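Local coordinates for protein Poly(A) RNA polymerase GLD2 (Rattus norvegicus, PDB 6LBK) that probably adds successive AMP units from ATP to the 3' ends of selected cytoplasmic mRNAs and a single nucleotide to certain microRNAs, at residues A[324-329]-A[336-341]; A[233-238]-A[292-297]; A[195-200]-A[273-278]; A[54-59]-A[365-370]. The protein carries 1 engineered substitution. All blocks are in the same frame, centred on the assembly; numbering follows the deposited sequence.

Overall arrangement
From the N terminus, helix 51-63 enters interaction 4 and meets its partner only at 365-370, after helix 344-363. That contact closes a loop of about 300 residues, and the other three nest inside it. Interaction 3 opens at the turn 195-200 and closes at 273-278. Interaction 2 starts within that loop at 233-238 and closes beyond it, at 292-297, so the two cross. They also touch, where V200 packs on L234 and L237. Interaction 1 follows in series, closing 324-329 on 336-341. Segments 292-297 and 324-329 fall in the PAP-associated region. The contacts tie together helix 51-63, helices 226-239 and 283-297, the small mixed sheet and the segment after helix 344-363.

Interaction 1. Residues A[324-329]-A[336-341]; sequences KYICVE and NTARAV
The amide of N336 is brought against the backbone of I326 and V328 by a first torsion that sets CG anti to its own backbone N (chi1 -177°). V341 has CG1 in the same setting, and this methyl meets CD1 of I326. ND2 of N336 donates to O of I326 at 2.7 Å, in the carbonyl plane, though the hydrogen bond is bent (139° at the hydrogen). OD1 of N336 takes N of V328 at 3.1 Å and N of A338, also at 3.1 Å. These two donors come from opposite faces of the amide plane, which limits rotation of the group. N of T337 donates to O of V328 at 3.1 Å, nearly straight (164°). CB of A338 lies 3.6 Å from CG2 of I326. K324 bends past N336, and its NZ makes a weak 3.4 Å bond to O of R339. T337 OG1 bonds to S228 of helix 226-239, and R339 forms a salt bridge with E320. N336 OD1 makes an Asx turn that overlaps a type I turn from N336 to R339; a second runs from A338 to V341. Together they fasten the loop before helix 344-363 to the edge of the small mixed sheet.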
loop_
_atom_site.group_PDB
_atom_site.type_symbol
_atom_site.label_atom_id
_atom_site.label_comp_id
_atom_site.label_asym_id
_atom_site.label_seq_id
_atom_site.Cartn_x
_atom_site.Cartn_y
_atom_site.Cartn_z
ATOM N N LYS A 324 -18.617 -3.055 10.835
ATOM C CA LYS A 324 -17.207 -2.622 10.737
ATOM C C LYS A 324 -16.976 -1.246 11.334
ATOM O O LYS A 324 -17.801 -0.365 11.131
ATOM C CB LYS A 324 -16.847 -2.430 9.272
ATOM C CG LYS A 324 -17.322 -3.534 8.363
ATOM C CD LYS A 324 -17.015 -4.895 8.890
ATOM C CE LYS A 324 -15.634 -5.372 8.516
ATOM N NZ LYS A 324 -15.009 -6.108 9.637
ATOM N N TYR A 325 -15.806 -1.075 11.934
ATOM C CA TYR A 325 -15.376 0.230 12.475
ATOM C C TYR A 325 -14.818 1.106 11.347
ATOM O O TYR A 325 -15.172 2.262 11.293
ATOM C CB TYR A 325 -14.271 -0.013 13.484
ATOM C CG TYR A 325 -14.687 -0.788 14.696
ATOM C CD1 TYR A 325 -15.942 -0.643 15.234
ATOM C CD2 TYR A 325 -13.796 -1.614 15.342
ATOM C CE1 TYR A 325 -16.307 -1.321 16.378
ATOM C CE2 TYR A 325 -14.138 -2.304 16.485
ATOM C CZ TYR A 325 -15.402 -2.150 17.002
ATOM O OH TYR A 325 -15.752 -2.830 18.121
ATOM N N ILE A 326 -14.043 0.545 10.423
ATOM C CA ILE A 326 -13.404 1.336 9.385
ATOM C C ILE A 326 -13.801 0.725 8.047
ATOM O O ILE A 326 -13.803 -0.505 7.898
ATOM C CB ILE A 326 -11.872 1.370 9.568
ATOM C CG1 ILE A 326 -11.514 1.854 10.973
ATOM C CG2 ILE A 326 -11.188 2.296 8.548
ATOM C CD1 ILE A 326 -10.048 2.055 11.186
ATOM N N CYS A 327 -14.224 1.579 7.110
ATOM C CA CYS A 327 -14.712 1.165 5.790
ATOM C C CYS A 327 -13.937 1.891 4.690
ATOM O O CYS A 327 -14.200 3.064 4.423
ATOM C CB CYS A 327 -16.199 1.435 5.648
ATOM S SG CYS A 327 -17.228 0.501 6.761
ATOM N N VAL A 328 -13.008 1.201 4.037
ATOM C CA VAL A 328 -12.281 1.720 2.878
ATOM C C VAL A 328 -12.616 0.844 1.657
ATOM O O VAL A 328 -12.427 -0.374 1.697
ATOM C CB VAL A 328 -10.772 1.751 3.142
ATOM C CG1 VAL A 328 -10.047 2.449 2.016
ATOM C CG2 VAL A 328 -10.486 2.379 4.482
ATOM N N GLU A 329 -13.179 1.446 0.606
ATOM C CA GLU A 329 -13.619 0.695 -0.567
ATOM C C GLU A 329 -12.422 0.344 -1.453
ATOM O O GLU A 329 -11.690 1.233 -1.897
ATOM C CB GLU A 329 -14.647 1.490 -1.370
ATOM C CG GLU A 329 -15.229 0.740 -2.576
ATOM C CD GLU A 329 -16.038 1.634 -3.539
ATOM O OE1 GLU A 329 -17.169 1.245 -3.933
ATOM O OE2 GLU A 329 -15.544 2.718 -3.919
ATOM N N ASN A 336 -14.013 -4.208 1.931
ATOM C CA ASN A 336 -13.427 -3.373 2.978
ATOM C C ASN A 336 -11.965 -3.753 3.193
ATOM O O ASN A 336 -11.676 -4.856 3.667
ATOM C CB ASN A 336 -14.204 -3.520 4.281
ATOM C CG ASN A 336 -13.683 -2.609 5.378
ATOM O OD1 ASN A 336 -12.922 -1.673 5.120
ATOM N ND2 ASN A 336 -14.097 -2.871 6.610
ATOM N N THR A 337 -11.037 -2.841 2.848
ATOM C CA THR A 337 -9.619 -3.132 3.026
ATOM C C THR A 337 -9.204 -3.117 4.491
ATOM O O THR A 337 -8.250 -3.818 4.870
ATOM C CB THR A 337 -8.773 -2.121 2.261
ATOM O OG1 THR A 337 -8.906 -0.843 2.904
ATOM C CG2 THR A 337 -9.196 -2.039 0.805
ATOM N N ALA A 338 -9.882 -2.325 5.322
ATOM C CA ALA A 338 -9.587 -2.246 6.746
ATOM C C ALA A 338 -10.411 -3.246 7.541
ATOM O O ALA A 338 -10.555 -3.101 8.763
ATOM C CB ALA A 338 -9.826 -0.831 7.275
ATOM N N ARG A 339 -10.951 -4.250 6.858
ATOM C CA ARG A 339 -11.731 -5.307 7.483
ATOM C C ARG A 339 -11.007 -5.940 8.661
ATOM O O ARG A 339 -11.661 -6.513 9.536
ATOM C CB ARG A 339 -12.060 -6.353 6.422
ATOM C CG ARG A 339 -12.951 -7.501 6.848
ATOM C CD ARG A 339 -13.342 -8.373 5.634
ATOM N NE ARG A 339 -14.504 -7.865 4.899
ATOM C CZ ARG A 339 -14.525 -7.601 3.593
ATOM N NH1 ARG A 339 -13.444 -7.807 2.850
ATOM N NH2 ARG A 339 -15.636 -7.137 3.027
ATOM N N ALA A 340 -9.673 -5.849 8.699
ATOM C CA ALA A 340 -8.889 -6.412 9.791
ATOM C C ALA A 340 -9.083 -5.674 11.108
ATOM O O ALA A 340 -8.720 -6.209 12.158
ATOM C CB ALA A 340 -7.404 -6.395 9.422
ATOM N N VAL A 341 -9.607 -4.452 11.089
ATOM C CA VAL A 341 -9.828 -3.697 12.320
ATOM C C VAL A 341 -11.210 -4.082 12.836
ATOM O O VAL A 341 -12.225 -3.504 12.444
ATOM C CB VAL A 341 -9.700 -2.199 12.098
ATOM C CG1 VAL A 341 -9.903 -1.478 13.420
ATOM C CG2 VAL A 341 -8.364 -1.867 11.465
#

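Interaction 2. Residues A[233-238]-A[292-297]; sequences VLHYLQ and KYYATE
The H235 ring is met at its edge by the hydroxyls of Y293 and Y294. One face of the Y294 ring carries CD2 of its neighbour Y293, over the ring centre. The edge of the Y293 ring, in its plane, meets CZ of Y294. H235, Y236 and Y293 form an aromatic cluster, with Y294 packed beside it, where segments 233-238 and 292-297, of helices 226-239 and 283-297, cross at 85°. The rings of H235 and Y293 approach rim to rim, with neither over the face of the other. The Y236 and Y293 rings lie obliquely. CD1 of Y236 reaches CB of Y293 at 3.8 Å. In Y236 and Y293 alike CG lies anti to the backbone N (chi1 172° and 177°), which lays the two side chains alongside, pointing in opposite directions. Y294 sends its hydroxyl to the carbonyl of M232, one turn before Y236, and F290 meets its ring at a steep angle. The contact is buried, with V233 turned toward helix 200-213. On the other helix, K292 and A295 lean on helix 344-363. The polar link between the two segments is the hydrogen bond of NE2 of H235 with OH of Y293, at 3.2 Å.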
loop_
_atom_site.group_PDB
_atom_site.type_symbol
_atom_site.label_atom_id
_atom_site.label_comp_id
_atom_site.label_asym_id
_atom_site.label_seq_id
_atom_site.Cartn_x
_atom_site.Cartn_y
_atom_site.Cartn_z
ATOM N N VAL A 233 -4.490 8.237 2.680
ATOM C CA VAL A 233 -3.689 9.365 2.202
ATOM C C VAL A 233 -4.229 9.863 0.871
ATOM O O VAL A 233 -4.447 11.062 0.696
ATOM C CB VAL A 233 -2.205 8.974 2.085
ATOM C CG1 VAL A 233 -1.390 10.136 1.606
ATOM C CG2 VAL A 233 -1.660 8.482 3.382
ATOM N N LEU A 234 -4.409 8.956 -0.108
ATOM C CA LEU A 234 -4.917 9.378 -1.418
ATOM C C LEU A 234 -6.307 10.008 -1.304
ATOM O O LEU A 234 -6.595 10.998 -1.982
ATOM C CB LEU A 234 -4.938 8.210 -2.420
ATOM C CG LEU A 234 -3.668 7.443 -2.846
ATOM C CD1 LEU A 234 -4.005 6.489 -3.951
ATOM C CD2 LEU A 234 -2.545 8.368 -3.328
ATOM N N HIS A 235 -7.174 9.469 -0.443
ATOM C CA HIS A 235 -8.466 10.101 -0.198
ATOM C C HIS A 235 -8.301 11.512 0.387
ATOM O O HIS A 235 -8.976 12.459 -0.047
ATOM C CB HIS A 235 -9.290 9.219 0.728
ATOM C CG HIS A 235 -10.529 9.874 1.233
ATOM N ND1 HIS A 235 -11.665 9.998 0.470
ATOM C CD2 HIS A 235 -10.789 10.498 2.402
ATOM C CE1 HIS A 235 -12.586 10.648 1.155
ATOM N NE2 HIS A 235 -12.077 10.968 2.330
ATOM N N TYR A 236 -7.422 11.669 1.389
ATOM C CA TYR A 236 -7.189 12.995 1.967
ATOM C C TYR A 236 -6.747 13.977 0.889
ATOM O O TYR A 236 -7.234 15.117 0.831
ATOM C CB TYR A 236 -6.150 12.957 3.119
ATOM C CG TYR A 236 -5.758 14.375 3.610
ATOM C CD1 TYR A 236 -6.700 15.229 4.218
ATOM C CD2 TYR A 236 -4.455 14.861 3.444
ATOM C CE1 TYR A 236 -6.336 16.558 4.645
ATOM C CE2 TYR A 236 -4.100 16.170 3.872
ATOM C CZ TYR A 236 -5.040 17.000 4.455
ATOM O OH TYR A 236 -4.655 18.237 4.839
ATOM N N LEU A 237 -5.825 13.547 0.028
ATOM C CA LEU A 237 -5.383 14.387 -1.077
ATOM C C LEU A 237 -6.491 14.624 -2.094
ATOM O O LEU A 237 -6.463 15.644 -2.790
ATOM C CB LEU A 237 -4.168 13.753 -1.758
ATOM C CG LEU A 237 -2.864 13.578 -0.966
ATOM C CD1 LEU A 237 -1.798 12.840 -1.832
ATOM C CD2 LEU A 237 -2.337 14.925 -0.442
ATOM N N GLN A 238 -7.479 13.726 -2.180
ATOM C CA GLN A 238 -8.516 13.836 -3.203
ATOM C C GLN A 238 -9.636 14.787 -2.823
ATOM O O GLN A 238 -10.303 15.328 -3.709
ATOM C CB GLN A 238 -9.102 12.458 -3.498
ATOM C CG GLN A 238 -8.336 11.653 -4.530
ATOM C CD GLN A 238 -8.910 10.261 -4.694
ATOM O OE1 GLN A 238 -9.437 9.687 -3.738
ATOM N NE2 GLN A 238 -8.837 9.720 -5.910
ATOM N N LYS A 292 -4.940 15.702 11.337
ATOM C CA LYS A 292 -6.143 16.366 11.850
ATOM C C LYS A 292 -7.414 15.801 11.218
ATOM O O LYS A 292 -8.415 15.579 11.910
ATOM C CB LYS A 292 -6.071 17.878 11.609
ATOM C CG LYS A 292 -7.271 18.673 12.159
ATOM C CD LYS A 292 -7.222 20.159 11.794
ATOM C CE LYS A 292 -8.499 20.812 12.227
ATOM N NZ LYS A 292 -8.328 22.286 12.558
ATOM N N TYR A 293 -7.383 15.533 9.910
ATOM C CA TYR A 293 -8.599 15.164 9.198
ATOM C C TYR A 293 -9.194 13.897 9.763
ATOM O O TYR A 293 -10.402 13.818 10.010
ATOM C CB TYR A 293 -8.295 15.024 7.714
ATOM C CG TYR A 293 -9.468 14.561 6.875
ATOM C CD1 TYR A 293 -10.540 15.403 6.603
ATOM C CD2 TYR A 293 -9.471 13.272 6.312
ATOM C CE1 TYR A 293 -11.595 14.971 5.826
ATOM C CE2 TYR A 293 -10.526 12.831 5.533
ATOM C CZ TYR A 293 -11.585 13.667 5.287
ATOM O OH TYR A 293 -12.625 13.194 4.501
ATOM N N TYR A 294 -8.367 12.878 9.945
ATOM C CA TYR A 294 -8.847 11.619 10.469
ATOM C C TYR A 294 -8.982 11.643 11.987
ATOM O O TYR A 294 -9.785 10.882 12.530
ATOM C CB TYR A 294 -7.922 10.496 9.983
ATOM C CG TYR A 294 -8.084 10.154 8.502
ATOM C CD1 TYR A 294 -9.278 9.653 8.007
ATOM C CD2 TYR A 294 -7.021 10.300 7.607
ATOM C CE1 TYR A 294 -9.423 9.321 6.657
ATOM C CE2 TYR A 294 -7.161 9.969 6.253
ATOM C CZ TYR A 294 -8.356 9.474 5.793
ATOM O OH TYR A 294 -8.497 9.182 4.462
ATOM N N ALA A 295 -8.240 12.513 12.689
ATOM C CA ALA A 295 -8.408 12.644 14.135
ATOM C C ALA A 295 -9.710 13.338 14.515
ATOM O O ALA A 295 -10.244 13.083 15.598
ATOM C CB ALA A 295 -7.227 13.402 14.737
ATOM N N THR A 296 -10.212 14.229 13.681
ATOM C CA THR A 296 -11.308 15.089 14.123
ATOM C C THR A 296 -12.520 15.112 13.204
ATOM O O THR A 296 -13.635 15.250 13.698
ATOM C CB THR A 296 -10.793 16.530 14.285
ATOM O OG1 THR A 296 -10.596 17.127 12.996
ATOM C CG2 THR A 296 -9.498 16.561 15.088
ATOM N N GLU A 297 -12.333 15.051 11.884
ATOM C CA GLU A 297 -13.431 15.341 10.965
ATOM C C GLU A 297 -14.100 14.122 10.342
ATOM O O GLU A 297 -15.286 14.200 10.007
ATOM C CB GLU A 297 -12.964 16.265 9.839
ATOM C CG GLU A 297 -13.632 17.628 9.903
ATOM C CD GLU A 297 -13.129 18.587 8.846
ATOM O OE1 GLU A 297 -12.451 18.119 7.894
ATOM O OE2 GLU A 297 -13.426 19.806 8.971
#

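Interaction 3. Residues A[195-200]-A[273-278]; sequences YLENRV and PPYLSK
N of Y275 donates to O of L196 at 3.1 Å. The bond is nearly straight (169°), lies in the carbonyl plane and falls on a lone pair of the oxygen. It joins two loops whose CA atoms come nearest at L196 and P274. Beside this bond the L196 side chain runs along segment 273-278. CG of L196 sits 3.7 Å from CB of Y275, and CD2 of L196 lies equally near that carbon. CD1 of L196 reaches O of P273 at 3.2 Å. The leucine is thus divided between the two ends of the P273-Y275 run. The side chains of L196 and Y275 pass at a slant. L196 touches Y275 at CB; the ring continues beyond. At the edge of that ring, near its plane, OE1 of E197 lies loosely. Further along, OG of S277 sits near the edge of the R199 guanidinium, 3.6 Å from NH2 of R199, too far to count as a bond. R199 also donates to the carbonyls of N279 and S281, further along the same loop as S277. The first loop is the turn between helices 182-194 and 200-213; the second leads from helix 268-271 into helix 283-297, whose L283 and L286 touch R199.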
loop_
_atom_site.group_PDB
_atom_site.type_symbol
_atom_site.label_atom_id
_atom_site.label_comp_id
_atom_site.label_asym_id
_atom_site.label_seq_id
_atom_site.Cartn_x
_atom_site.Cartn_y
_atom_site.Cartn_z
ATOM N N TYR A 195 3.163 8.835 -8.923
ATOM C CA TYR A 195 3.974 9.749 -9.709
ATOM C C TYR A 195 3.136 10.853 -10.358
ATOM O O TYR A 195 3.659 11.622 -11.174
ATOM C CB TYR A 195 4.780 8.953 -10.746
ATOM C CG TYR A 195 5.799 8.036 -10.096
ATOM C CD1 TYR A 195 7.075 8.496 -9.765
ATOM C CD2 TYR A 195 5.468 6.722 -9.769
ATOM C CE1 TYR A 195 8.002 7.655 -9.145
ATOM C CE2 TYR A 195 6.385 5.876 -9.158
ATOM C CZ TYR A 195 7.648 6.339 -8.848
ATOM O OH TYR A 195 8.548 5.483 -8.237
ATOM N N LEU A 196 1.853 10.971 -9.981
ATOM C CA LEU A 196 1.000 12.019 -10.541
ATOM C C LEU A 196 1.350 13.382 -9.942
ATOM O O LEU A 196 1.113 14.422 -10.571
ATOM C CB LEU A 196 -0.478 11.672 -10.310
ATOM C CG LEU A 196 -1.536 12.181 -11.307
ATOM C CD1 LEU A 196 -1.405 11.436 -12.635
ATOM C CD2 LEU A 196 -2.966 12.068 -10.762
ATOM N N GLU A 197 1.912 13.393 -8.731
ATOM C CA GLU A 197 2.355 14.620 -8.089
ATOM C C GLU A 197 3.463 14.330 -7.086
ATOM O O GLU A 197 3.420 13.317 -6.381
ATOM C CB GLU A 197 1.192 15.298 -7.406
ATOM C CG GLU A 197 1.593 16.482 -6.664
ATOM C CD GLU A 197 0.391 17.167 -6.209
ATOM O OE1 GLU A 197 -0.666 16.831 -6.783
ATOM O OE2 GLU A 197 0.480 17.995 -5.282
ATOM N N ASN A 198 4.426 15.257 -6.993
ATOM C CA ASN A 198 5.679 15.023 -6.278
ATOM C C ASN A 198 5.525 14.913 -4.767
ATOM O O ASN A 198 6.470 14.454 -4.116
ATOM C CB ASN A 198 6.699 16.118 -6.601
ATOM C CG ASN A 198 6.096 17.521 -6.589
ATOM O OD1 ASN A 198 5.215 17.825 -5.785
ATOM N ND2 ASN A 198 6.611 18.394 -7.453
ATOM N N ARG A 199 4.386 15.322 -4.195
ATOM C CA ARG A 199 4.171 15.242 -2.755
ATOM C C ARG A 199 3.544 13.936 -2.316
ATOM O O ARG A 199 3.597 13.614 -1.122
ATOM C CB ARG A 199 3.292 16.408 -2.270
ATOM C CG ARG A 199 3.981 17.755 -2.287
ATOM C CD ARG A 199 3.020 18.890 -2.021
ATOM N NE ARG A 199 2.205 19.137 -3.205
ATOM C CZ ARG A 199 1.256 20.066 -3.305
ATOM N NH1 ARG A 199 0.982 20.868 -2.281
ATOM N NH2 ARG A 199 0.576 20.192 -4.437
ATOM N N VAL A 200 2.923 13.192 -3.231
ATOM C CA VAL A 200 2.197 11.990 -2.819
ATOM C C VAL A 200 3.150 10.974 -2.204
ATOM O O VAL A 200 2.849 10.374 -1.166
ATOM C CB VAL A 200 1.416 11.393 -3.997
ATOM C CG1 VAL A 200 0.780 10.098 -3.564
ATOM C CG2 VAL A 200 0.344 12.385 -4.501
ATOM N N PRO A 273 -1.192 11.618 -17.909
ATOM C CA PRO A 273 -0.328 12.801 -17.719
ATOM C C PRO A 273 -0.306 13.262 -16.270
ATOM O O PRO A 273 -1.174 12.870 -15.476
ATOM C CB PRO A 273 -0.981 13.847 -18.632
ATOM C CG PRO A 273 -2.420 13.458 -18.657
ATOM C CD PRO A 273 -2.462 11.956 -18.575
ATOM N N PRO A 274 0.657 14.109 -15.888
ATOM C CA PRO A 274 0.739 14.569 -14.495
ATOM C C PRO A 274 -0.376 15.539 -14.147
ATOM O O PRO A 274 -0.983 16.172 -15.015
ATOM C CB PRO A 274 2.099 15.277 -14.422
ATOM C CG PRO A 274 2.831 14.851 -15.619
ATOM C CD PRO A 274 1.789 14.621 -16.672
ATOM N N TYR A 275 -0.620 15.660 -12.841
ATOM C CA TYR A 275 -1.695 16.485 -12.308
ATOM C C TYR A 275 -1.108 17.772 -11.740
ATOM O O TYR A 275 -0.218 17.734 -10.884
ATOM C CB TYR A 275 -2.480 15.740 -11.228
ATOM C CG TYR A 275 -3.807 16.384 -10.877
ATOM C CD1 TYR A 275 -4.863 16.374 -11.783
ATOM C CD2 TYR A 275 -4.011 16.990 -9.637
ATOM C CE1 TYR A 275 -6.084 16.957 -11.477
ATOM C CE2 TYR A 275 -5.234 17.581 -9.316
ATOM C CZ TYR A 275 -6.269 17.562 -10.244
ATOM O OH TYR A 275 -7.490 18.142 -9.949
ATOM N N LEU A 276 -1.591 18.902 -12.235
ATOM C CA LEU A 276 -1.267 20.207 -11.680
ATOM C C LEU A 276 -2.471 20.674 -10.875
ATOM O O LEU A 276 -3.566 20.823 -11.423
ATOM C CB LEU A 276 -0.919 21.191 -12.795
ATOM C CG LEU A 276 0.235 20.731 -13.694
ATOM C CD1 LEU A 276 0.481 21.703 -14.858
ATOM C CD2 LEU A 276 1.504 20.528 -12.867
ATOM N N SER A 277 -2.275 20.887 -9.583
ATOM C CA SER A 277 -3.343 21.266 -8.671
ATOM C C SER A 277 -3.108 22.680 -8.154
ATOM O O SER A 277 -1.988 23.194 -8.193
ATOM C CB SER A 277 -3.438 20.289 -7.503
ATOM O OG SER A 277 -2.319 20.400 -6.648
ATOM N N LYS A 278 -4.194 23.336 -7.724
ATOM C CA LYS A 278 -4.064 24.696 -7.217
ATOM C C LYS A 278 -3.521 24.756 -5.790
ATOM O O LYS A 278 -3.033 25.815 -5.378
ATOM C CB LYS A 278 -5.418 25.418 -7.277
ATOM C CG LYS A 278 -6.080 25.493 -8.648
ATOM C CD LYS A 278 -7.391 26.283 -8.588
ATOM C CE LYS A 278 -8.131 26.246 -9.927
ATOM N NZ LYS A 278 -9.388 27.049 -9.911
#

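Interaction 4. Residues A[54-59]-A[365-370]; sequences QQILEL and RDLNSV
The first shell centres on the Q55 amide, which bonds to D366 and to the backbone of L367. Q55 OE1 accepts N of L367 at 2.9 Å, nearly straight (166°) but from above the carbonyl plane. Q55 NE2 donates to OD1 of D366, also at 2.9 Å. That donor-acceptor line is close to the amide plane yet comes from above the carboxylate. The two side chains cross at about a right angle, with the amide and carboxylate planes 53° apart. The glutamine chain is extended beyond CG, which carries the amide out from the helix to this point. Beside it L367 makes the apolar part: L367 CB lies 4.0 Å from CB of Q55, and L367 CD2 lies 4.1 Å from CD2 of L59. CD1 of L367 comes to CG1 of I56 at 4.3 Å.

What sets D366 is an Asx turn. D366 OD1 also accepts N of N368 at 2.8 Å, from the face opposite to that used by Q55. Two donors thus hold this one oxygen and would steady the carboxylate. K51 forms a long, weak ion pair with OD2. Outside this, OD1 of N368 bonds to N of L373.

Helix 51-63 sits here against the end of the chain that follows helix 344-363. L367 packs against V206 of helix 200-213 and L287 of helix 283-297, and I56 packs on P202 and L283 of the same two helices.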
loop_
_atom_site.group_PDB
_atom_site.type_symbol
_atom_site.label_atom_id
_atom_site.label_comp_id
_atom_site.label_asym_id
_atom_site.label_seq_id
_atom_site.Cartn_x
_atom_site.Cartn_y
_atom_site.Cartn_z
ATOM N N GLN A 54 11.410 19.728 5.433
ATOM C CA GLN A 54 12.761 19.250 5.138
ATOM C C GLN A 54 13.016 17.881 5.752
ATOM O O GLN A 54 13.677 17.039 5.136
ATOM C CB GLN A 54 13.829 20.236 5.626
ATOM C CG GLN A 54 14.253 21.279 4.611
ATOM C CD GLN A 54 15.160 22.368 5.208
ATOM O OE1 GLN A 54 15.783 22.180 6.262
ATOM N NE2 GLN A 54 15.224 23.515 4.535
ATOM N N GLN A 55 12.562 17.664 6.993
ATOM C CA GLN A 55 12.737 16.360 7.630
ATOM C C GLN A 55 11.941 15.283 6.909
ATOM O O GLN A 55 12.380 14.133 6.848
ATOM C CB GLN A 55 12.322 16.413 9.101
ATOM C CG GLN A 55 13.323 17.081 10.001
ATOM C CD GLN A 55 12.750 17.319 11.357
ATOM O OE1 GLN A 55 11.571 17.645 11.482
ATOM N NE2 GLN A 55 13.570 17.165 12.391
ATOM N N ILE A 56 10.788 15.647 6.344
ATOM C CA ILE A 56 9.977 14.680 5.608
ATOM C C ILE A 56 10.679 14.289 4.314
ATOM O O ILE A 56 10.703 13.114 3.935
ATOM C CB ILE A 56 8.580 15.252 5.316
ATOM C CG1 ILE A 56 7.773 15.424 6.606
ATOM C CG2 ILE A 56 7.865 14.354 4.260
ATOM C CD1 ILE A 56 6.433 16.079 6.410
ATOM N N LEU A 57 11.274 15.270 3.622
ATOM C CA LEU A 57 12.062 14.944 2.435
ATOM C C LEU A 57 13.332 14.173 2.782
ATOM O O LEU A 57 13.733 13.280 2.028
ATOM C CB LEU A 57 12.404 16.197 1.643
ATOM C CG LEU A 57 11.181 16.625 0.859
ATOM C CD1 LEU A 57 11.406 18.001 0.319
ATOM C CD2 LEU A 57 10.954 15.673 -0.239
ATOM N N GLU A 58 14.001 14.523 3.890
ATOM C CA GLU A 58 15.186 13.782 4.327
ATOM C C GLU A 58 14.852 12.316 4.593
ATOM O O GLU A 58 15.563 11.406 4.142
ATOM C CB GLU A 58 15.789 14.440 5.573
ATOM C CG GLU A 58 17.015 15.291 5.318
ATOM C CD GLU A 58 17.405 16.167 6.517
ATOM O OE1 GLU A 58 17.655 15.618 7.614
ATOM O OE2 GLU A 58 17.493 17.409 6.354
ATOM N N LEU A 59 13.759 12.071 5.319
ATOM C CA LEU A 59 13.324 10.703 5.574
ATOM C C LEU A 59 12.905 10.013 4.277
ATOM O O LEU A 59 13.200 8.827 4.064
ATOM C CB LEU A 59 12.167 10.706 6.579
ATOM C CG LEU A 59 11.612 9.349 6.997
ATOM C CD1 LEU A 59 12.558 8.694 7.971
ATOM C CD2 LEU A 59 10.250 9.504 7.609
ATOM N N ARG A 365 6.284 21.532 15.582
ATOM C CA ARG A 365 6.357 21.153 14.166
ATOM C C ARG A 365 7.712 20.557 13.784
ATOM O O ARG A 365 8.420 21.091 12.922
ATOM C CB ARG A 365 5.994 22.340 13.272
ATOM C CG ARG A 365 4.505 22.547 13.316
ATOM C CD ARG A 365 3.931 23.455 12.271
ATOM N NE ARG A 365 2.553 23.757 12.661
ATOM C CZ ARG A 365 1.704 24.496 11.956
ATOM N NH1 ARG A 365 2.085 25.023 10.796
ATOM N NH2 ARG A 365 0.473 24.704 12.412
ATOM N N ASP A 366 8.114 19.528 14.528
ATOM C CA ASP A 366 9.282 18.696 14.265
ATOM C C ASP A 366 8.785 17.271 14.052
ATOM O O ASP A 366 7.910 16.805 14.792
ATOM C CB ASP A 366 10.268 18.792 15.454
ATOM C CG ASP A 366 11.609 18.113 15.187
ATOM O OD1 ASP A 366 11.637 17.058 14.513
ATOM O OD2 ASP A 366 12.639 18.639 15.661
ATOM N N LEU A 367 9.310 16.596 13.015
ATOM C CA LEU A 367 8.919 15.210 12.747
ATOM C C LEU A 367 9.278 14.295 13.907
ATOM O O LEU A 367 8.700 13.216 14.030
ATOM C CB LEU A 367 9.550 14.699 11.450
ATOM C CG LEU A 367 8.988 13.379 10.900
ATOM C CD1 LEU A 367 7.558 13.526 10.476
ATOM C CD2 LEU A 367 9.796 12.933 9.738
ATOM N N ASN A 368 10.242 14.697 14.743
ATOM C CA ASN A 368 10.609 13.937 15.935
ATOM C C ASN A 368 9.482 13.863 16.966
ATOM O O ASN A 368 9.550 13.031 17.878
ATOM C CB ASN A 368 11.851 14.540 16.592
ATOM C CG ASN A 368 13.135 13.851 16.173
ATOM O OD1 ASN A 368 13.361 12.684 16.506
ATOM N ND2 ASN A 368 14.003 14.580 15.464
ATOM N N SER A 369 8.486 14.757 16.896
ATOM C CA SER A 369 7.395 14.715 17.868
ATOM C C SER A 369 6.477 13.510 17.665
ATOM O O SER A 369 5.847 13.048 18.626
ATOM C CB SER A 369 6.586 16.009 17.801
ATOM O OG SER A 369 7.397 17.120 18.147
ATOM N N VAL A 370 6.383 13.000 16.439
ATOM C CA VAL A 370 5.493 11.886 16.134
ATOM C C VAL A 370 6.237 10.650 15.641
ATOM O O VAL A 370 5.657 9.551 15.652
ATOM C CB VAL A 370 4.416 12.308 15.107
ATOM C CG1 VAL A 370 3.641 13.513 15.662
ATOM C CG2 VAL A 370 5.050 12.626 13.741
#